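Local coordinates for protein sugar isomerase (Sinorhizobium meliloti, PDB 3QC0) that binds a zinc ion in a xylose isomerase-like TIM barrel and probably isomerises a sugar substrate, at residues R52-N57 with A93-D98; D115-M120 with R152-T157; H145-A150 with C206-P211. All coordinates share one frame; numbering follows the deposited sequence. Where two conformers were deposited one is given.

The three contacts all belong to one eight-stranded parallel barrel. Contact 1 comes first and is complete before contact 2 begins; it ties helix 47-57 to the end of helix 75-94. Contacts 2 and 3 alternate along the sequence and share the long loop between strand 139-141 and helix 158-168, one joining it to helix 114-135, the other to the loop after strand 200-205. Their centres lie about 17 Å apart, and Ala153 N probably donates to Tyr148 O. Contact 1 is about 31 Å from each, centre to centre. Contacts 2 and 3 lie on the zinc side of the barrel and meet the second subunit, whereas contact 1 is packing remote from the metal.

Contact 1. Residues R52-N57 with A93-D98; sequences RIVRAN and AELGAD
Val54 and Leu95 bring the two backbones nearest, with CA atoms 6.8 Å apart, where helix 47-57 passes the C-terminal end of helix 75-94. The CA–CB bond of Val54 points toward that end: CG1, anti to the backbone N (chi1 167°), rests 3.7 Å from Leu95 O, and CG2 lies a looser 4.5 Å from Leu95 CD2. On the outside of the TIM barrel, helix 47-57 thus packs against the C-terminal end of helix 75-94 and the turn after it, and Leu61 of strand 60-68 touches both Val54 and Leu95. Just past helix 75-94, Gly96 takes positive phi in a Schellman motif, its N bonded back to Ala93 O. Toward the surface the contact turns polar. In the given conformer of Glu94, one of two, Arg55 NH1 forms a salt bridge with Glu94 OE2 at 3.0 Å, a bent bond (143°) that may not hold in the other. The donor comes from above the carboxylate plane, and the guanidinium stands almost perpendicular to that plane. A bend at chi3 of Arg55 (-58°) brings its charged end to the carboxylate, while the Glu94 side chain also packs on Leu47 of helix 47-57.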
ATOM      1  N   ARG A  52      37.240  -6.925  -6.808  1.00 33.65           N
ATOM      2  CA  ARG A  52      38.190  -7.165  -7.900  1.00 35.52           C
ATOM      3  C   ARG A  52      37.450  -7.264  -9.238  1.00 34.83           C
ATOM      4  O   ARG A  52      37.856  -6.626 -10.219  1.00 33.57           O
ATOM      5  CB  ARG A  52      38.991  -8.428  -7.639  1.00 37.26           C
ATOM      6  CG  ARG A  52      40.091  -8.658  -8.698  1.00 43.23           C
ATOM      7  CD  ARG A  52      40.609 -10.106  -8.720  1.00 48.50           C
ATOM      8  NE  ARG A  52      39.625 -11.068  -9.229  1.00 50.31           N
ATOM      9  CZ  ARG A  52      39.239 -11.181 -10.504  1.00 53.13           C
ATOM     10  NH1 ARG A  52      39.744 -10.392 -11.451  1.00 55.69           N
ATOM     11  NH2 ARG A  52      38.330 -12.090 -10.836  1.00 52.93           N
ATOM     12  N   ILE A  53      36.350  -8.035  -9.260  1.00 32.99           N
ATOM     13  CA  ILE A  53      35.504  -8.171 -10.454  1.00 33.10           C
ATOM     14  C   ILE A  53      34.937  -6.821 -10.859  1.00 32.83           C
ATOM     15  O   ILE A  53      34.955  -6.439 -12.021  1.00 31.10           O
ATOM     16  CB  ILE A  53      34.354  -9.169 -10.228  1.00 32.33           C
ATOM     17  CG1 ILE A  53      34.907 -10.584 -10.059  1.00 33.10           C
ATOM     18  CG2 ILE A  53      33.304  -9.081 -11.365  1.00 31.47           C
ATOM     19  CD1 ILE A  53      33.911 -11.623  -9.580  1.00 32.44           C
ATOM     20  N   VAL A  54      34.408  -6.079  -9.880  1.00 32.21           N
ATOM     21  CA  VAL A  54      33.932  -4.740 -10.184  1.00 32.28           C
ATOM     22  C   VAL A  54      34.990  -3.845 -10.843  1.00 33.75           C
ATOM     23  O   VAL A  54      34.727  -3.212 -11.867  1.00 31.82           O
ATOM     24  CB  VAL A  54      33.365  -4.057  -8.894  1.00 31.81           C
ATOM     25  CG1 VAL A  54      33.162  -2.568  -9.111  1.00 30.92           C
ATOM     26  CG2 VAL A  54      32.086  -4.802  -8.468  1.00 29.43           C
ATOM     27  N   ARG A  55      36.185  -3.798 -10.255  1.00 35.45           N
ATOM     28  CA  ARG A  55      37.221  -2.903 -10.761  1.00 37.56           C
ATOM     29  C   ARG A  55      37.784  -3.419 -12.106  1.00 37.76           C
ATOM     30  O   ARG A  55      38.016  -2.628 -12.983  1.00 36.65           O
ATOM     31  CB  ARG A  55      38.339  -2.677  -9.722  1.00 38.52           C
ATOM     32  CG  ARG A  55      37.880  -1.764  -8.536  1.00 41.11           C
ATOM     33  CD  ARG A  55      38.997  -1.493  -7.533  1.00 45.94           C
ATOM     34  NE  ARG A  55      39.528  -2.739  -6.985  1.00 49.29           N
ATOM     35  CZ  ARG A  55      39.062  -3.385  -5.911  1.00 51.46           C
ATOM     36  NH1 ARG A  55      38.024  -2.924  -5.205  1.00 50.22           N
ATOM     37  NH2 ARG A  55      39.645  -4.528  -5.550  1.00 53.46           N
ATOM     38  N   ALA A  56      37.901  -4.735 -12.257  1.00 37.95           N
ATOM     39  CA  ALA A  56      38.449  -5.333 -13.510  1.00 39.72           C
ATOM     40  C   ALA A  56      37.562  -5.071 -14.716  1.00 40.54           C
ATOM     41  O   ALA A  56      38.032  -4.861 -15.833  1.00 39.89           O
ATOM     42  CB  ALA A  56      38.662  -6.833 -13.332  1.00 40.00           C
ATOM     43  N   ASN A  57      36.247  -5.068 -14.488  1.00 38.90           N
ATOM     44  CA  ASN A  57      35.290  -4.884 -15.558  1.00 40.25           C
ATOM     45  C   ASN A  57      34.726  -3.469 -15.620  1.00 39.19           C
ATOM     46  O   ASN A  57      33.886  -3.180 -16.453  1.00 38.35           O
ATOM     47  CB  ASN A  57      34.181  -5.916 -15.403  1.00 39.88           C
ATOM     48  CG  ASN A  57      34.693  -7.324 -15.595  1.00 39.65           C
ATOM     49  OD1 ASN A  57      34.868  -7.773 -16.729  1.00 38.98           O
ATOM     50  ND2 ASN A  57      34.953  -8.021 -14.504  1.00 36.43           N
ATOM     51  N   ALA A  93      31.375   1.039   0.121  1.00 18.52           N
ATOM     52  CA  ALA A  93      32.591   1.832  -0.186  1.00 19.73           C
ATOM     53  C   ALA A  93      33.599   0.978  -0.938  1.00 20.95           C
ATOM     54  O   ALA A  93      34.130   1.425  -1.950  1.00 22.54           O
ATOM     55  CB  ALA A  93      33.179   2.377   1.090  1.00 18.93           C
ATOM     56  N   GLU A  94      33.812  -0.248  -0.484  1.00 21.55           N
ATOM     57  CA  GLU A  94      34.766  -1.165  -1.144  0.54 22.64           C
ATOM     58  C   GLU A  94      34.376  -1.423  -2.593  1.00 23.43           C
ATOM     59  O   GLU A  94      35.228  -1.519  -3.495  1.00 24.39           O
ATOM     60  CB  GLU A  94      34.837  -2.490  -0.403  0.54 23.55           C
ATOM     61  CG  GLU A  94      35.698  -3.565  -1.095  0.54 25.63           C
ATOM     62  CD  GLU A  94      37.162  -3.133  -1.268  0.54 28.66           C
ATOM     63  OE1 GLU A  94      37.697  -2.445  -0.386  0.54 28.25           O
ATOM     64  OE2 GLU A  94      37.759  -3.488  -2.298  0.54 30.53           O
ATOM     65  N   LEU A  95      33.071  -1.562  -2.842  1.00 21.77           N
ATOM     66  CA  LEU A  95      32.563  -1.849  -4.165  1.00 22.58           C
ATOM     67  C   LEU A  95      32.328  -0.604  -5.045  1.00 22.64           C
ATOM     68  O   LEU A  95      31.884  -0.726  -6.188  1.00 24.82           O
ATOM     69  CB  LEU A  95      31.293  -2.684  -4.062  1.00 22.54           C
ATOM     70  CG  LEU A  95      31.407  -3.998  -3.292  1.00 22.89           C
ATOM     71  CD1 LEU A  95      30.016  -4.642  -3.119  1.00 24.99           C
ATOM     72  CD2 LEU A  95      32.414  -4.944  -4.005  1.00 25.41           C
ATOM     73  N   GLY A  96      32.573   0.589  -4.504  1.00 22.05           N
ATOM     74  CA  GLY A  96      32.318   1.834  -5.211  1.00 22.02           C
ATOM     75  C   GLY A  96      30.855   2.092  -5.532  1.00 21.81           C
ATOM     76  O   GLY A  96      30.548   2.753  -6.513  1.00 23.13           O
ATOM     77  N   ALA A  97      29.973   1.569  -4.689  1.00 20.51           N
ATOM     78  CA  ALA A  97      28.531   1.730  -4.935  1.00 19.80           C
ATOM     79  C   ALA A  97      28.071   3.207  -4.941  1.00 19.53           C
ATOM     80  O   ALA A  97      28.494   4.016  -4.109  1.00 20.03           O
ATOM     81  CB  ALA A  97      27.700   0.937  -3.908  1.00 19.69           C
ATOM     82  N   ASP A  98      27.180   3.540  -5.872  1.00 19.29           N
ATOM     83  CA  ASP A  98      26.655   4.890  -5.965  1.00 18.93           C
ATOM     84  C   ASP A  98      25.789   5.265  -4.747  1.00 18.24           C
ATOM     85  O   ASP A  98      25.626   6.442  -4.434  1.00 18.76           O
ATOM     86  CB  ASP A  98      25.819   5.046  -7.230  1.00 19.89           C
ATOM     87  CG  ASP A  98      26.666   5.059  -8.498  1.00 21.30           C
ATOM     88  OD1 ASP A  98      27.912   5.100  -8.394  1.00 23.56           O
ATOM     89  OD2 ASP A  98      26.080   5.056  -9.603  1.00 25.63           O
TER

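Contact 2. Residues D115-M120 with R152-T157; sequences DAARRM and RACVNT
Arg118 of helix 114-135 reaches across to Cys154 and Asn156 in the loop that leads from strand 139-141 to helix 158-168, so a barrel helix is fastened to one of the loops that follow the strands of this TIM barrel. The polar part is carried by the edge of one guanidinium. Arg118 NE donates to Cys154 O at 2.7 Å in a nearly straight bond (171°) lying in the carbonyl plane. NH2 of the same group donates to Asn156 OD1 at 3.1 Å, on a lone pair of the amide oxygen, and adds a weak bond to Cys154 O. The chain of Arg118 runs extended from CG to NE, which carries the flat group past the cysteine to the amide. Both main acceptors lie near the guanidinium plane, although the Asn156 amide is turned 70° from it. In the second subunit, Trp183 O takes a further bond from Arg118 NH2. A leucine here would probably cost Cys154 O its straight bond, leave Asn156 OD1 and Trp183 O of the second subunit without a shared donor, and weaken the tie between helix and loop.

The apolar part centres on sulfur. Cys154 SG packs 4.0 Å from Ala117 CB and 3.7 Å from Arg118 CG. Within the loop, two bonds at ND2 hold the Asn156 amide in rotation: to Leu144 O and, at 2.9 Å, to Ala153 O.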
ATOM      1  N   ASP A 115       4.466   5.315  14.924  1.00 15.34           N
ATOM      2  CA  ASP A 115       5.197   6.567  14.972  1.00 15.30           C
ATOM      3  C   ASP A 115       6.560   6.416  15.656  1.00 15.74           C
ATOM      4  O   ASP A 115       7.561   7.017  15.210  1.00 15.76           O
ATOM      5  CB  ASP A 115       4.395   7.674  15.676  1.00 17.53           C
ATOM      6  CG  ASP A 115       3.156   8.113  14.924  1.00 20.29           C
ATOM      7  OD1 ASP A 115       2.898   7.675  13.796  1.00 21.83           O
ATOM      8  OD2 ASP A 115       2.421   8.971  15.526  1.00 23.75           O
ATOM      9  N   ALA A 116       6.623   5.643  16.735  1.00 15.13           N
ATOM     10  CA  ALA A 116       7.881   5.397  17.421  1.00 16.10           C
ATOM     11  C   ALA A 116       8.829   4.633  16.534  1.00 15.19           C
ATOM     12  O   ALA A 116      10.055   4.912  16.527  1.00 14.94           O
ATOM     13  CB  ALA A 116       7.656   4.631  18.750  1.00 16.49           C
ATOM     14  N   ALA A 117       8.321   3.638  15.815  1.00 14.60           N
ATOM     15  CA  ALA A 117       9.181   2.889  14.867  1.00 13.15           C
ATOM     16  C   ALA A 117       9.807   3.870  13.872  1.00 13.27           C
ATOM     17  O   ALA A 117      10.968   3.795  13.525  1.00 12.85           O
ATOM     18  CB  ALA A 117       8.376   1.800  14.142  1.00 13.77           C
ATOM     19  N   ARG A 118       9.015   4.791  13.373  1.00 12.51           N
ATOM     20  CA  ARG A 118       9.511   5.764  12.410  1.00 13.32           C
ATOM     21  C   ARG A 118      10.544   6.700  13.034  1.00 13.36           C
ATOM     22  O   ARG A 118      11.542   7.010  12.380  1.00 14.45           O
ATOM     23  CB  ARG A 118       8.327   6.514  11.801  1.00 13.56           C
ATOM     24  CG  ARG A 118       7.570   5.600  10.847  1.00 14.44           C
ATOM     25  CD  ARG A 118       6.176   6.087  10.487  1.00 13.80           C
ATOM     26  NE  ARG A 118       5.673   5.245   9.425  1.00 12.68           N
ATOM     27  CZ  ARG A 118       4.403   5.045   9.109  1.00 13.67           C
ATOM     28  NH1 ARG A 118       3.465   5.754   9.693  1.00 13.95           N
ATOM     29  NH2 ARG A 118       4.092   4.196   8.144  1.00 13.26           N
ATOM     30  N   ARG A 119      10.325   7.107  14.291  1.00 13.51           N
ATOM     31  CA  ARG A 119      11.360   7.881  14.993  1.00 14.74           C
ATOM     32  C   ARG A 119      12.666   7.079  15.091  1.00 14.41           C
ATOM     33  O   ARG A 119      13.764   7.637  14.952  1.00 14.20           O
ATOM     34  CB  ARG A 119      10.919   8.313  16.382  1.00 16.33           C
ATOM     35  CG  ARG A 119       9.840   9.369  16.350  1.00 20.43           C
ATOM     36  CD  ARG A 119       9.606   9.998  17.717  1.00 25.56           C
ATOM     37  NE  ARG A 119       9.180   9.031  18.731  1.00 26.42           N
ATOM     38  CZ  ARG A 119       7.910   8.702  18.984  1.00 29.17           C
ATOM     39  NH1 ARG A 119       6.916   9.216  18.285  1.00 27.92           N
ATOM     40  NH2 ARG A 119       7.645   7.835  19.947  1.00 32.32           N
HETATM   41  N   MSE A 120      12.578   5.791  15.355  1.00 14.41           N
HETATM   42  CA  MSE A 120      13.795   4.920  15.427  1.00 14.28           C
HETATM   43  C   MSE A 120      14.499   4.853  14.108  1.00 12.72           C
HETATM   44  O   MSE A 120      15.718   4.796  14.067  1.00 12.30           O
HETATM   45  CB  MSE A 120      13.442   3.524  15.884  1.00 14.09           C
HETATM   46  CG  MSE A 120      12.888   3.412  17.289  1.00 14.86           C
HETATM   47 SE   MSE A 120      12.261   1.656  17.697  0.75 14.37          SE
HETATM   48  CE  MSE A 120      11.604   1.957  19.475  1.00 21.60           C
ATOM     49  N   ARG A 152       8.517  -4.967   7.263  1.00 13.34           N
ATOM     50  CA  ARG A 152       9.733  -4.790   6.448  0.61 12.88           C
ATOM     51  C   ARG A 152      10.239  -3.355   6.408  1.00 13.39           C
ATOM     52  O   ARG A 152      11.439  -3.147   6.511  1.00 12.97           O
ATOM     53  CB  ARG A 152       9.568  -5.310   5.018  0.61 12.95           C
ATOM     54  CG  ARG A 152       9.077  -6.774   4.890  0.61 13.19           C
ATOM     55  CD  ARG A 152       8.726  -7.149   3.483  0.61 13.16           C
ATOM     56  NE  ARG A 152       7.942  -8.407   3.412  0.61 16.11           N
ATOM     57  CZ  ARG A 152       8.497  -9.608   3.359  0.61 19.08           C
ATOM     58  NH1 ARG A 152       9.832  -9.725   3.299  0.61 16.38           N
ATOM     59  NH2 ARG A 152       7.730 -10.699   3.306  0.61 21.78           N
ATOM     60  N   ALA A 153       9.369  -2.368   6.245  1.00 13.16           N
ATOM     61  CA  ALA A 153       9.800  -0.962   6.151  1.00 12.19           C
ATOM     62  C   ALA A 153       8.668  -0.054   6.436  1.00 12.79           C
ATOM     63  O   ALA A 153       7.698  -0.073   5.685  1.00 12.05           O
ATOM     64  CB  ALA A 153      10.391  -0.609   4.746  1.00 14.94           C
ATOM     65  N   CYS A 154       8.832   0.760   7.475  1.00 12.21           N
ATOM     66  CA  CYS A 154       7.811   1.726   7.851  1.00 11.97           C
ATOM     67  C   CYS A 154       8.081   3.137   7.296  1.00 12.36           C
ATOM     68  O   CYS A 154       7.447   4.076   7.722  1.00 13.05           O
ATOM     69  CB  CYS A 154       7.658   1.738   9.367  1.00 13.27           C
ATOM     70  SG  CYS A 154       9.147   2.346  10.259  1.00 15.00           S
ATOM     71  N   VAL A 155       8.907   3.234   6.267  1.00 12.51           N
ATOM     72  CA  VAL A 155       8.997   4.457   5.430  1.00 11.73           C
ATOM     73  C   VAL A 155       8.276   4.044   4.149  1.00 11.65           C
ATOM     74  O   VAL A 155       8.728   3.157   3.430  1.00 11.70           O
ATOM     75  CB  VAL A 155      10.408   4.921   5.132  1.00 11.27           C
ATOM     76  CG1 VAL A 155      10.373   6.141   4.143  1.00 12.24           C
ATOM     77  CG2 VAL A 155      11.146   5.270   6.449  1.00 13.59           C
ATOM     78  N   ASN A 156       7.073   4.618   3.967  1.00 11.93           N
ATOM     79  CA  ASN A 156       6.119   4.134   2.984  1.00 11.25           C
ATOM     80  C   ASN A 156       5.633   5.097   1.926  1.00 11.65           C
ATOM     81  O   ASN A 156       4.809   4.705   1.092  1.00 11.94           O
ATOM     82  CB  ASN A 156       4.917   3.559   3.727  1.00 11.45           C
ATOM     83  CG  ASN A 156       5.328   2.434   4.638  1.00 11.06           C
ATOM     84  OD1 ASN A 156       5.304   2.573   5.863  1.00 11.91           O
ATOM     85  ND2 ASN A 156       5.799   1.324   4.036  1.00 11.38           N
ATOM     86  N   THR A 157       6.085   6.358   1.957  1.00 11.23           N
ATOM     87  CA  THR A 157       5.766   7.304   0.883  1.00 11.78           C
ATOM     88  C   THR A 157       7.027   8.092   0.536  1.00 12.06           C
ATOM     89  O   THR A 157       7.908   8.314   1.394  1.00 12.41           O
ATOM     90  CB  THR A 157       4.630   8.277   1.237  1.00 12.13           C
ATOM     91  OG1 THR A 157       5.105   9.249   2.183  1.00 12.47           O
ATOM     92  CG2 THR A 157       3.341   7.485   1.698  1.00 13.56           C
TER

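Contact 3. Residues H145-A150 with C206-P211; sequences HPMYAA and CDWLVP
His145, Met147 and Trp208 form a buried contact of aromatic and apolar side chains between two loops of the TIM barrel, one following strand 139-141 and the other strand 200-205. The backbones stay well apart, the nearest CA atoms, those of His145 and Trp208, being 11.3 Å from each other, so long side chains bridge the interval. Trp208 spans most of it: CG is anti to the backbone N (chi1 -176°), and the six-membered ring, far from its own main chain, does the touching. Its plane is nearly parallel to the His145 imidazole, at 14°, but the rings are slid apart with centroids 5.1 Å from each other and scarcely overlap. The nearest atoms of the pair are His145 NE2 and Trp208 CZ3, 3.7 Å apart, approaching obliquely. Ala150 of the second subunit also packs on Trp208.

The side chains of Met147, a selenomethionine here, and Trp208 run toward each other from opposite directions. The terminal CE of Met147 meets the edge of the indole near the ring plane, 3.7 Å from Trp208 CH2, and also lies over one face of His145, offset toward the rim. CE therefore touches both rings. The imidazole is steadied from its own loop: Met147 N donates to His145 ND1 at 3.1 Å, almost straight (174°) and in the ring plane.

Zinc is bound by Glu142, Asp177, His204 and Glu248, and the His145 side chain lies about 10 Å from the ion, so this packing belongs to the surroundings of the metal site. Helix 178-181, which follows strand 172-177, contributes Tyr179 against Trp208 and Met147 and His180 against His145.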
ATOM      1  N   HIS A 145       6.531  -0.066  -0.543  1.00 11.79           N
ATOM      2  CA  HIS A 145       5.111  -0.155  -0.708  1.00 11.21           C
ATOM      3  C   HIS A 145       4.461  -0.240   0.672  1.00 11.91           C
ATOM      4  O   HIS A 145       4.922  -0.983   1.530  1.00 12.00           O
ATOM      5  CB  HIS A 145       4.724  -1.393  -1.497  1.00 11.41           C
ATOM      6  CG  HIS A 145       3.358  -1.311  -2.062  1.00 11.46           C
ATOM      7  ND1 HIS A 145       2.223  -1.504  -1.292  1.00 12.58           N
ATOM      8  CD2 HIS A 145       2.938  -1.067  -3.330  1.00 11.52           C
ATOM      9  CE1 HIS A 145       1.155  -1.391  -2.087  1.00 14.28           C
ATOM     10  NE2 HIS A 145       1.558  -1.070  -3.309  1.00 12.06           N
ATOM     11  N   PRO A 146       3.330   0.453   0.840  1.00 11.73           N
ATOM     12  CA  PRO A 146       2.628   0.384   2.112  1.00 12.52           C
ATOM     13  C   PRO A 146       2.304  -1.015   2.635  1.00 12.37           C
ATOM     14  O   PRO A 146       2.177  -1.183   3.841  1.00 13.18           O
ATOM     15  CB  PRO A 146       1.343   1.197   1.847  1.00 13.04           C
ATOM     16  CG  PRO A 146       1.848   2.295   0.922  1.00 12.55           C
ATOM     17  CD  PRO A 146       2.894   1.605   0.031  1.00 11.92           C
HETATM   18  N   MSE A 147       2.171  -2.016   1.762  1.00 11.87           N
HETATM   19  CA  MSE A 147       1.905  -3.368   2.230  1.00 12.74           C
HETATM   20  C   MSE A 147       3.025  -3.954   3.064  1.00 13.13           C
HETATM   21  O   MSE A 147       2.788  -4.928   3.778  1.00 13.68           O
HETATM   22  CB  MSE A 147       1.530  -4.335   1.095  1.00 14.60           C
HETATM   23  CG  MSE A 147       2.595  -4.594   0.138  1.00 14.60           C
HETATM   24 SE   MSE A 147       1.752  -5.649  -1.390  0.75 14.07          SE
HETATM   25  CE  MSE A 147       3.134  -5.230  -2.627  1.00 17.52           C
ATOM     26  N   TYR A 148       4.223  -3.329   2.995  1.00 12.34           N
ATOM     27  CA  TYR A 148       5.375  -3.754   3.768  1.00 12.44           C
ATOM     28  C   TYR A 148       5.552  -3.035   5.106  1.00 12.40           C
ATOM     29  O   TYR A 148       6.535  -3.272   5.833  1.00 12.27           O
ATOM     30  CB  TYR A 148       6.643  -3.531   2.922  1.00 12.13           C
ATOM     31  CG  TYR A 148       6.592  -4.271   1.581  1.00 13.81           C
ATOM     32  CD1 TYR A 148       6.297  -5.634   1.514  1.00 13.72           C
ATOM     33  CD2 TYR A 148       6.844  -3.627   0.391  1.00 12.34           C
ATOM     34  CE1 TYR A 148       6.244  -6.307   0.294  1.00 14.78           C
ATOM     35  CE2 TYR A 148       6.808  -4.285  -0.819  1.00 13.76           C
ATOM     36  CZ  TYR A 148       6.473  -5.622  -0.885  1.00 14.94           C
ATOM     37  OH  TYR A 148       6.484  -6.273  -2.127  1.00 15.07           O
ATOM     38  N   ALA A 149       4.637  -2.124   5.446  1.00 12.13           N
ATOM     39  CA  ALA A 149       4.801  -1.227   6.584  1.00 11.73           C
ATOM     40  C   ALA A 149       5.056  -1.914   7.904  1.00 11.87           C
ATOM     41  O   ALA A 149       5.795  -1.405   8.733  1.00 14.39           O
ATOM     42  CB  ALA A 149       3.595  -0.241   6.706  1.00 12.17           C
ATOM     43  N   ALA A 150       4.338  -3.013   8.167  1.00 12.64           N
ATOM     44  CA  ALA A 150       4.376  -3.607   9.503  1.00 13.29           C
ATOM     45  C   ALA A 150       5.639  -4.376   9.792  1.00 13.07           C
ATOM     46  O   ALA A 150       6.061  -4.433  10.931  1.00 14.47           O
ATOM     47  CB  ALA A 150       3.160  -4.535   9.744  1.00 14.08           C
ATOM     48  N   CYS A 206      10.517  -2.116 -12.883  1.00 15.35           N
ATOM     49  CA  CYS A 206       9.805  -3.402 -12.842  1.00 16.71           C
ATOM     50  C   CYS A 206       8.353  -2.993 -13.137  1.00 16.77           C
ATOM     51  O   CYS A 206       8.120  -1.898 -13.637  1.00 18.00           O
ATOM     52  CB  CYS A 206       9.947  -4.126 -11.500  1.00 15.52           C
ATOM     53  SG  CYS A 206       9.351  -3.163 -10.116  1.00 17.97           S
ATOM     54  N   ASP A 207       7.411  -3.880 -12.876  1.00 16.53           N
ATOM     55  CA  ASP A 207       6.032  -3.541 -13.129  1.00 16.19           C
ATOM     56  C   ASP A 207       5.097  -4.131 -12.082  1.00 15.05           C
ATOM     57  O   ASP A 207       5.465  -5.078 -11.366  1.00 15.64           O
ATOM     58  CB  ASP A 207       5.601  -3.997 -14.546  1.00 16.19           C
ATOM     59  CG  ASP A 207       4.711  -2.971 -15.262  1.00 16.91           C
ATOM     60  OD1 ASP A 207       3.983  -2.190 -14.565  1.00 16.71           O
ATOM     61  OD2 ASP A 207       4.700  -2.953 -16.531  1.00 18.47           O
ATOM     62  N   TRP A 208       3.909  -3.536 -12.009  1.00 15.63           N
ATOM     63  CA  TRP A 208       2.835  -3.977 -11.140  1.00 15.02           C
ATOM     64  C   TRP A 208       1.821  -4.758 -11.952  1.00 15.01           C
ATOM     65  O   TRP A 208       1.171  -4.200 -12.829  1.00 16.50           O
ATOM     66  CB  TRP A 208       2.176  -2.761 -10.440  1.00 14.29           C
ATOM     67  CG  TRP A 208       1.128  -3.214  -9.450  1.00 14.49           C
ATOM     68  CD1 TRP A 208      -0.184  -3.536  -9.727  1.00 14.98           C
ATOM     69  CD2 TRP A 208       1.297  -3.455  -8.049  1.00 14.15           C
ATOM     70  NE1 TRP A 208      -0.827  -3.909  -8.580  1.00 14.34           N
ATOM     71  CE2 TRP A 208       0.060  -3.877  -7.538  1.00 13.70           C
ATOM     72  CE3 TRP A 208       2.336  -3.287  -7.172  1.00 12.98           C
ATOM     73  CZ2 TRP A 208      -0.116  -4.190  -6.205  1.00 14.19           C
ATOM     74  CZ3 TRP A 208       2.176  -3.615  -5.857  1.00 14.09           C
ATOM     75  CH2 TRP A 208       0.947  -4.032  -5.372  1.00 14.21           C
ATOM     76  N   LEU A 209       1.736  -6.057 -11.684  1.00 16.05           N
ATOM     77  CA  LEU A 209       0.872  -6.945 -12.469  1.00 16.86           C
ATOM     78  C   LEU A 209      -0.578  -6.881 -12.023  1.00 17.54           C
ATOM     79  O   LEU A 209      -0.862  -6.655 -10.857  1.00 17.40           O
ATOM     80  CB  LEU A 209       1.397  -8.382 -12.386  1.00 17.87           C
ATOM     81  CG  LEU A 209       2.822  -8.624 -12.905  1.00 18.65           C
ATOM     82  CD1 LEU A 209       3.172 -10.103 -12.618  1.00 19.72           C
ATOM     83  CD2 LEU A 209       2.932  -8.193 -14.384  1.00 18.57           C
ATOM     84  N   VAL A 210      -1.472  -7.150 -12.977  1.00 17.81           N
ATOM     85  CA  VAL A 210      -2.893  -7.323 -12.678  1.00 18.00           C
ATOM     86  C   VAL A 210      -3.321  -8.729 -13.155  1.00 19.65           C
ATOM     87  O   VAL A 210      -3.380  -8.976 -14.358  1.00 20.73           O
ATOM     88  CB  VAL A 210      -3.779  -6.219 -13.327  1.00 18.43           C
ATOM     89  CG1 VAL A 210      -5.289  -6.535 -13.125  1.00 18.40           C
ATOM     90  CG2 VAL A 210      -3.402  -4.825 -12.757  1.00 19.56           C
ATOM     91  N   PRO A 211      -3.630  -9.632 -12.218  1.00 21.33           N
ATOM     92  CA  PRO A 211      -3.530  -9.506 -10.771  1.00 21.38           C
ATOM     93  C   PRO A 211      -2.089  -9.656 -10.303  1.00 21.19           C
ATOM     94  O   PRO A 211      -1.243 -10.204 -11.027  1.00 21.64           O
ATOM     95  CB  PRO A 211      -4.336 -10.701 -10.270  1.00 23.29           C
ATOM     96  CG  PRO A 211      -4.065 -11.738 -11.333  1.00 23.83           C
ATOM     97  CD  PRO A 211      -4.130 -10.977 -12.610  1.00 22.51           C
TER